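Local coordinates for uncharacterized protein (Starkeya novella, PDB 5I20) that exports amino acids of many kinds, among them threonine, methionine, lysine and glutamate, across the bacterial inner membrane, at residues S167-T178 and Y226-V237. Sequence-based numbering, arbitrary orientation.
Sequences SVASRRFARVPT and YTWDIGMKRGDV
K233 reaches from helix 224-234 into the bend of 170-176, its chain fully extended beyond CG, with CG 3.3 Å from S170 O and CE 3.2 Å from F173 O. At its tip NZ donates to V176 O over 2.6 Å, arriving from above the carbonyl plane, and also bonds the syn side of D229 OD2 at 2.9 Å in a salt bridge one helical turn back. With an alanine here, the carboxylate of D229 would probably lose its counter-charge and the V176 carbonyl its ammonium donor. T178 also borders the carboxylate, its CA 3.5 Å from D229 OD2; chi1 of -57° sets its OG1 beside the backbone N and turns CG2 anti to it, against Y226 CB.

R171 reaches back from 167-178 onto the other segment: its chain bends at chi3 (-67°), and NE gives M232 O a nearly straight bond of 2.9 Å lying in the guanidinium plane. Deeper in the membrane, W228 NE1 points edge-on at S167 OG (3.1 Å, 161°), a hydroxyl also bonded to W163 O. M232, bent at chi2 and chi3, folds SD to 3.3 Å from S167 O and lays CE over one face of the W228 indole.

The cytoplasmic loop after helix 150-169 thus packs against helix 224-234 in the second EamA-like family region of a DMT transporter, K233 bonding a loop carbonyl and R171 a helix carbonyl.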
ATOM      1  N   SER A 167       5.313  -7.916  -1.758  1.00 46.09           N
ATOM      2  CA  SER A 167       3.970  -8.488  -1.711  1.00 44.40           C
ATOM      3  C   SER A 167       3.911  -9.871  -2.348  1.00 45.07           C
ATOM      4  O   SER A 167       3.412 -10.824  -1.746  1.00 43.55           O
ATOM      5  CB  SER A 167       2.972  -7.562  -2.406  1.00 39.21           C
ATOM      6  OG  SER A 167       2.901  -6.306  -1.758  1.00 36.73           O
ATOM      7  N   VAL A 168       4.413  -9.975  -3.573  1.00 43.57           N
ATOM      8  CA  VAL A 168       4.401 -11.239  -4.298  1.00 41.58           C
ATOM      9  C   VAL A 168       5.300 -12.274  -3.625  1.00 43.65           C
ATOM     10  O   VAL A 168       4.934 -13.446  -3.518  1.00 48.58           O
ATOM     11  CB  VAL A 168       4.834 -11.037  -5.768  1.00 39.00           C
ATOM     12  CG1 VAL A 168       5.014 -12.371  -6.472  1.00 40.05           C
ATOM     13  CG2 VAL A 168       3.817 -10.174  -6.500  1.00 40.39           C
ATOM     14  N   ALA A 169       6.467 -11.840  -3.155  1.00 40.86           N
ATOM     15  CA  ALA A 169       7.417 -12.755  -2.521  1.00 47.08           C
ATOM     16  C   ALA A 169       6.942 -13.217  -1.145  1.00 52.04           C
ATOM     17  O   ALA A 169       7.498 -14.158  -0.576  1.00 54.16           O
ATOM     18  CB  ALA A 169       8.788 -12.107  -2.408  1.00 42.18           C
ATOM     19  N   SER A 170       5.918 -12.557  -0.611  1.00 48.71           N
ATOM     20  CA  SER A 170       5.353 -12.956   0.673  1.00 50.26           C
ATOM     21  C   SER A 170       4.753 -14.358   0.606  1.00 53.12           C
ATOM     22  O   SER A 170       4.749 -15.079   1.606  1.00 56.09           O
ATOM     23  CB  SER A 170       4.295 -11.952   1.137  1.00 45.22           C
ATOM     24  OG  SER A 170       4.887 -10.702   1.444  1.00 45.11           O
ATOM     25  N   ARG A 171       4.257 -14.752  -0.565  1.00 52.49           N
ATOM     26  CA  ARG A 171       3.693 -16.091  -0.719  1.00 58.06           C
ATOM     27  C   ARG A 171       4.771 -17.162  -0.562  1.00 56.32           C
ATOM     28  O   ARG A 171       4.493 -18.269  -0.107  1.00 58.57           O
ATOM     29  CB  ARG A 171       2.989 -16.243  -2.070  1.00 55.60           C
ATOM     30  CG  ARG A 171       2.448 -17.644  -2.314  1.00 59.46           C
ATOM     31  CD  ARG A 171       1.241 -17.639  -3.228  1.00 67.16           C
ATOM     32  NE  ARG A 171       0.094 -16.997  -2.599  1.00 75.41           N
ATOM     33  CZ  ARG A 171      -1.146 -17.472  -2.646  1.00 77.77           C
ATOM     34  NH1 ARG A 171      -1.403 -18.602  -3.292  1.00 81.52           N
ATOM     35  NH2 ARG A 171      -2.128 -16.816  -2.044  1.00 74.68           N
ATOM     36  N   ARG A 172       6.002 -16.823  -0.927  1.00 59.48           N
ATOM     37  CA  ARG A 172       7.128 -17.737  -0.765  1.00 62.69           C
ATOM     38  C   ARG A 172       7.369 -18.037   0.713  1.00 64.27           C
ATOM     39  O   ARG A 172       7.764 -19.145   1.079  1.00 67.75           O
ATOM     40  CB  ARG A 172       8.388 -17.149  -1.416  1.00 71.71           C
ATOM     41  CG  ARG A 172       9.691 -17.842  -1.044  1.00 84.38           C
ATOM     42  CD  ARG A 172      10.826 -17.414  -1.965  1.00 92.07           C
ATOM     43  NE  ARG A 172      11.178 -18.465  -2.918  1.00100.41           N
ATOM     44  CZ  ARG A 172      12.055 -18.321  -3.907  1.00105.68           C
ATOM     45  NH1 ARG A 172      12.674 -17.160  -4.086  1.00106.73           N
ATOM     46  NH2 ARG A 172      12.311 -19.336  -4.721  1.00108.36           N
ATOM     47  N   PHE A 173       7.110 -17.045   1.558  1.00 58.06           N
ATOM     48  CA  PHE A 173       7.249 -17.203   3.001  1.00 56.24           C
ATOM     49  C   PHE A 173       5.909 -17.523   3.654  1.00 57.71           C
ATOM     50  O   PHE A 173       5.635 -17.077   4.766  1.00 61.22           O
ATOM     51  CB  PHE A 173       7.840 -15.936   3.627  1.00 57.04           C
ATOM     52  CG  PHE A 173       9.186 -15.559   3.079  1.00 58.86           C
ATOM     53  CD1 PHE A 173      10.339 -16.147   3.575  1.00 62.16           C
ATOM     54  CD2 PHE A 173       9.298 -14.617   2.070  1.00 52.60           C
ATOM     55  CE1 PHE A 173      11.580 -15.801   3.071  1.00 61.13           C
ATOM     56  CE2 PHE A 173      10.536 -14.268   1.562  1.00 52.53           C
ATOM     57  CZ  PHE A 173      11.677 -14.859   2.064  1.00 55.11           C
ATOM     58  N   ALA A 174       5.080 -18.300   2.963  1.00 56.58           N
ATOM     59  CA  ALA A 174       3.741 -18.621   3.453  1.00 57.81           C
ATOM     60  C   ALA A 174       3.767 -19.381   4.782  1.00 61.74           C
ATOM     61  O   ALA A 174       2.807 -19.320   5.550  1.00 66.22           O
ATOM     62  CB  ALA A 174       2.977 -19.419   2.408  1.00 56.78           C
ATOM     63  N   ARG A 175       4.857 -20.092   5.055  1.00 58.90           N
ATOM     64  CA  ARG A 175       4.986 -20.811   6.320  1.00 65.06           C
ATOM     65  C   ARG A 175       5.206 -19.849   7.487  1.00 63.68           C
ATOM     66  O   ARG A 175       4.916 -20.184   8.636  1.00 63.45           O
ATOM     67  CB  ARG A 175       6.133 -21.823   6.254  1.00 66.14           C
ATOM     68  N   VAL A 176       5.715 -18.657   7.185  1.00 58.15           N
ATOM     69  CA  VAL A 176       6.006 -17.663   8.214  1.00 62.30           C
ATOM     70  C   VAL A 176       4.730 -17.036   8.772  1.00 65.87           C
ATOM     71  O   VAL A 176       3.921 -16.496   8.018  1.00 62.32           O
ATOM     72  CB  VAL A 176       6.918 -16.545   7.671  1.00 60.23           C
ATOM     73  CG1 VAL A 176       7.180 -15.504   8.744  1.00 57.63           C
ATOM     74  CG2 VAL A 176       8.228 -17.131   7.160  1.00 63.33           C
ATOM     75  N   PRO A 177       4.548 -17.111  10.104  1.00 67.94           N
ATOM     76  CA  PRO A 177       3.365 -16.579  10.793  1.00 63.72           C
ATOM     77  C   PRO A 177       3.139 -15.091  10.531  1.00 59.20           C
ATOM     78  O   PRO A 177       4.095 -14.348  10.320  1.00 58.02           O
ATOM     79  CB  PRO A 177       3.680 -16.825  12.273  1.00 67.46           C
ATOM     80  CG  PRO A 177       4.635 -17.970  12.269  1.00 68.35           C
ATOM     81  CD  PRO A 177       5.472 -17.781  11.037  1.00 69.17           C
ATOM     82  N   THR A 178       1.878 -14.672  10.550  1.00 59.86           N
ATOM     83  CA  THR A 178       1.509 -13.291  10.258  1.00 59.19           C
ATOM     84  C   THR A 178       2.067 -12.321  11.293  1.00 55.48           C
ATOM     85  O   THR A 178       2.466 -11.204  10.959  1.00 51.56           O
ATOM     86  CB  THR A 178      -0.024 -13.130  10.190  1.00 68.04           C
ATOM     87  OG1 THR A 178      -0.555 -14.029   9.210  1.00 75.68           O
ATOM     88  CG2 THR A 178      -0.405 -11.705   9.818  1.00 66.14           C
ATOM     89  N   TYR A 226      -0.913  -6.793   8.350  1.00 44.07           N
ATOM     90  CA  TYR A 226      -1.165  -8.174   8.747  1.00 49.07           C
ATOM     91  C   TYR A 226      -2.245  -8.798   7.871  1.00 45.80           C
ATOM     92  O   TYR A 226      -2.141  -9.960   7.483  1.00 46.70           O
ATOM     93  CB  TYR A 226      -1.564  -8.248  10.221  1.00 49.83           C
ATOM     94  CG  TYR A 226      -0.555  -7.596  11.137  1.00 55.04           C
ATOM     95  CD1 TYR A 226       0.510  -8.320  11.662  1.00 59.30           C
ATOM     96  CD2 TYR A 226      -0.658  -6.251  11.465  1.00 57.07           C
ATOM     97  CE1 TYR A 226       1.436  -7.722  12.495  1.00 60.11           C
ATOM     98  CE2 TYR A 226       0.264  -5.647  12.295  1.00 60.60           C
ATOM     99  CZ  TYR A 226       1.309  -6.386  12.806  1.00 59.90           C
ATOM    100  OH  TYR A 226       2.225  -5.782  13.631  1.00 62.99           O
ATOM    101  N   THR A 227      -3.276  -8.023   7.555  1.00 45.62           N
ATOM    102  CA  THR A 227      -4.372  -8.521   6.732  1.00 50.97           C
ATOM    103  C   THR A 227      -3.933  -8.624   5.268  1.00 48.05           C
ATOM    104  O   THR A 227      -4.490  -9.401   4.496  1.00 56.00           O
ATOM    105  CB  THR A 227      -5.625  -7.621   6.865  1.00 52.70           C
ATOM    106  OG1 THR A 227      -6.717  -8.192   6.142  1.00 66.22           O
ATOM    107  CG2 THR A 227      -5.364  -6.251   6.321  1.00 42.42           C
ATOM    108  N   TRP A 228      -2.920  -7.845   4.899  1.00 47.20           N
ATOM    109  CA  TRP A 228      -2.329  -7.914   3.567  1.00 48.21           C
ATOM    110  C   TRP A 228      -1.426  -9.139   3.475  1.00 48.43           C
ATOM    111  O   TRP A 228      -1.374  -9.819   2.448  1.00 46.99           O
ATOM    112  CB  TRP A 228      -1.548  -6.632   3.266  1.00 48.56           C
ATOM    113  CG  TRP A 228      -0.945  -6.550   1.896  1.00 48.01           C
ATOM    114  CD1 TRP A 228       0.380  -6.634   1.579  1.00 38.34           C
ATOM    115  CD2 TRP A 228      -1.641  -6.343   0.659  1.00 47.97           C
ATOM    116  NE1 TRP A 228       0.552  -6.500   0.224  1.00 45.02           N
ATOM    117  CE2 TRP A 228      -0.670  -6.319  -0.364  1.00 43.86           C
ATOM    118  CE3 TRP A 228      -2.986  -6.181   0.317  1.00 44.68           C
ATOM    119  CZ2 TRP A 228      -1.005  -6.140  -1.704  1.00 36.56           C
ATOM    120  CZ3 TRP A 228      -3.315  -6.003  -1.015  1.00 42.45           C
ATOM    121  CH2 TRP A 228      -2.329  -5.985  -2.008  1.00 36.48           C
ATOM    122  N   ASP A 229      -0.723  -9.418   4.568  1.00 48.24           N
ATOM    123  CA  ASP A 229       0.130 -10.596   4.657  1.00 50.76           C
ATOM    124  C   ASP A 229      -0.693 -11.869   4.473  1.00 51.72           C
ATOM    125  O   ASP A 229      -0.267 -12.797   3.781  1.00 49.17           O
ATOM    126  CB  ASP A 229       0.869 -10.623   5.998  1.00 46.97           C
ATOM    127  CG  ASP A 229       1.942 -11.689   6.051  1.00 48.15           C
ATOM    128  OD1 ASP A 229       2.985 -11.521   5.386  1.00 46.88           O
ATOM    129  OD2 ASP A 229       1.751 -12.692   6.770  1.00 59.74           O
ATOM    130  N   ILE A 230      -1.875 -11.901   5.082  1.00 50.34           N
ATOM    131  CA  ILE A 230      -2.773 -13.046   4.958  1.00 45.94           C
ATOM    132  C   ILE A 230      -3.240 -13.232   3.513  1.00 46.53           C
ATOM    133  O   ILE A 230      -3.219 -14.344   2.985  1.00 45.97           O
ATOM    134  CB  ILE A 230      -4.001 -12.900   5.878  1.00 52.61           C
ATOM    135  CG1 ILE A 230      -3.572 -12.984   7.345  1.00 55.89           C
ATOM    136  CG2 ILE A 230      -5.039 -13.971   5.563  1.00 47.98           C
ATOM    137  CD1 ILE A 230      -4.720 -12.883   8.330  1.00 49.14           C
ATOM    138  N   GLY A 231      -3.652 -12.138   2.879  1.00 46.41           N
ATOM    139  CA  GLY A 231      -4.087 -12.181   1.495  1.00 42.97           C
ATOM    140  C   GLY A 231      -2.993 -12.623   0.538  1.00 45.84           C
ATOM    141  O   GLY A 231      -3.254 -13.348  -0.415  1.00 43.83           O
ATOM    142  N   MET A 232      -1.762 -12.186   0.787  1.00 47.35           N
ATOM    143  CA  MET A 232      -0.653 -12.525  -0.100  1.00 47.65           C
ATOM    144  C   MET A 232      -0.245 -13.990   0.034  1.00 50.21           C
ATOM    145  O   MET A 232       0.201 -14.605  -0.935  1.00 47.92           O
ATOM    146  CB  MET A 232       0.560 -11.625   0.172  1.00 45.12           C
ATOM    147  CG  MET A 232       0.428 -10.188  -0.329  1.00 39.71           C
ATOM    148  SD  MET A 232       0.220 -10.023  -2.119  1.00 58.04           S
ATOM    149  CE  MET A 232      -1.538  -9.712  -2.233  1.00 38.55           C
ATOM    150  N   LYS A 233      -0.409 -14.546   1.232  1.00 52.34           N
ATOM    151  CA  LYS A 233       0.058 -15.902   1.519  1.00 51.22           C
ATOM    152  C   LYS A 233      -0.994 -16.981   1.281  1.00 52.57           C
ATOM    153  O   LYS A 233      -0.653 -18.140   1.044  1.00 54.52           O
ATOM    154  CB  LYS A 233       0.554 -15.990   2.966  1.00 50.60           C
ATOM    155  CG  LYS A 233       1.868 -15.275   3.207  1.00 55.83           C
ATOM    156  CD  LYS A 233       2.291 -15.355   4.663  1.00 55.84           C
ATOM    157  CE  LYS A 233       3.614 -14.639   4.876  1.00 52.52           C
ATOM    158  NZ  LYS A 233       3.945 -14.480   6.317  1.00 54.44           N
ATOM    159  N   ARG A 234      -2.265 -16.601   1.348  1.00 54.28           N
ATOM    160  CA  ARG A 234      -3.351 -17.575   1.285  1.00 56.54           C
ATOM    161  C   ARG A 234      -4.468 -17.165   0.334  1.00 53.23           C
ATOM    162  O   ARG A 234      -5.332 -17.973   0.001  1.00 53.80           O
ATOM    163  CB  ARG A 234      -3.939 -17.799   2.680  1.00 60.54           C
ATOM    164  CG  ARG A 234      -3.068 -18.613   3.617  1.00 66.83           C
ATOM    165  CD  ARG A 234      -3.183 -18.075   5.031  1.00 74.74           C
ATOM    166  NE  ARG A 234      -3.160 -19.128   6.039  1.00 81.32           N
ATOM    167  CZ  ARG A 234      -3.207 -18.902   7.347  1.00 83.01           C
ATOM    168  NH1 ARG A 234      -3.272 -17.658   7.803  1.00 82.18           N
ATOM    169  NH2 ARG A 234      -3.186 -19.919   8.199  1.00 81.16           N
ATOM    170  N   GLY A 235      -4.457 -15.909  -0.093  1.00 52.12           N
ATOM    171  CA  GLY A 235      -5.509 -15.401  -0.951  1.00 51.20           C
ATOM    172  C   GLY A 235      -5.127 -15.391  -2.417  1.00 49.86           C
ATOM    173  O   GLY A 235      -4.146 -16.011  -2.823  1.00 47.15           O
ATOM    174  N   ASP A 236      -5.916 -14.678  -3.212  1.00 51.17           N
ATOM    175  CA  ASP A 236      -5.675 -14.567  -4.643  1.00 45.53           C
ATOM    176  C   ASP A 236      -4.847 -13.320  -4.940  1.00 42.73           C
ATOM    177  O   ASP A 236      -5.377 -12.209  -5.000  1.00 40.12           O
ATOM    178  CB  ASP A 236      -7.005 -14.529  -5.400  1.00 46.21           C
ATOM    179  CG  ASP A 236      -6.845 -14.803  -6.880  1.00 47.75           C
ATOM    180  OD1 ASP A 236      -5.773 -14.495  -7.437  1.00 50.69           O
ATOM    181  OD2 ASP A 236      -7.796 -15.329  -7.491  1.00 49.85           O
ATOM    182  N   VAL A 237      -3.547 -13.521  -5.136  1.00 40.97           N
ATOM    183  CA  VAL A 237      -2.604 -12.428  -5.358  1.00 39.74           C
ATOM    184  C   VAL A 237      -2.907 -11.597  -6.607  1.00 48.89           C
ATOM    185  O   VAL A 237      -2.834 -10.367  -6.572  1.00 50.19           O
ATOM    186  CB  VAL A 237      -1.158 -12.960  -5.464  1.00 40.11           C
ATOM    187  CG1 VAL A 237      -0.186 -11.827  -5.774  1.00 38.99           C
ATOM    188  CG2 VAL A 237      -0.758 -13.667  -4.181  1.00 41.22           C
TER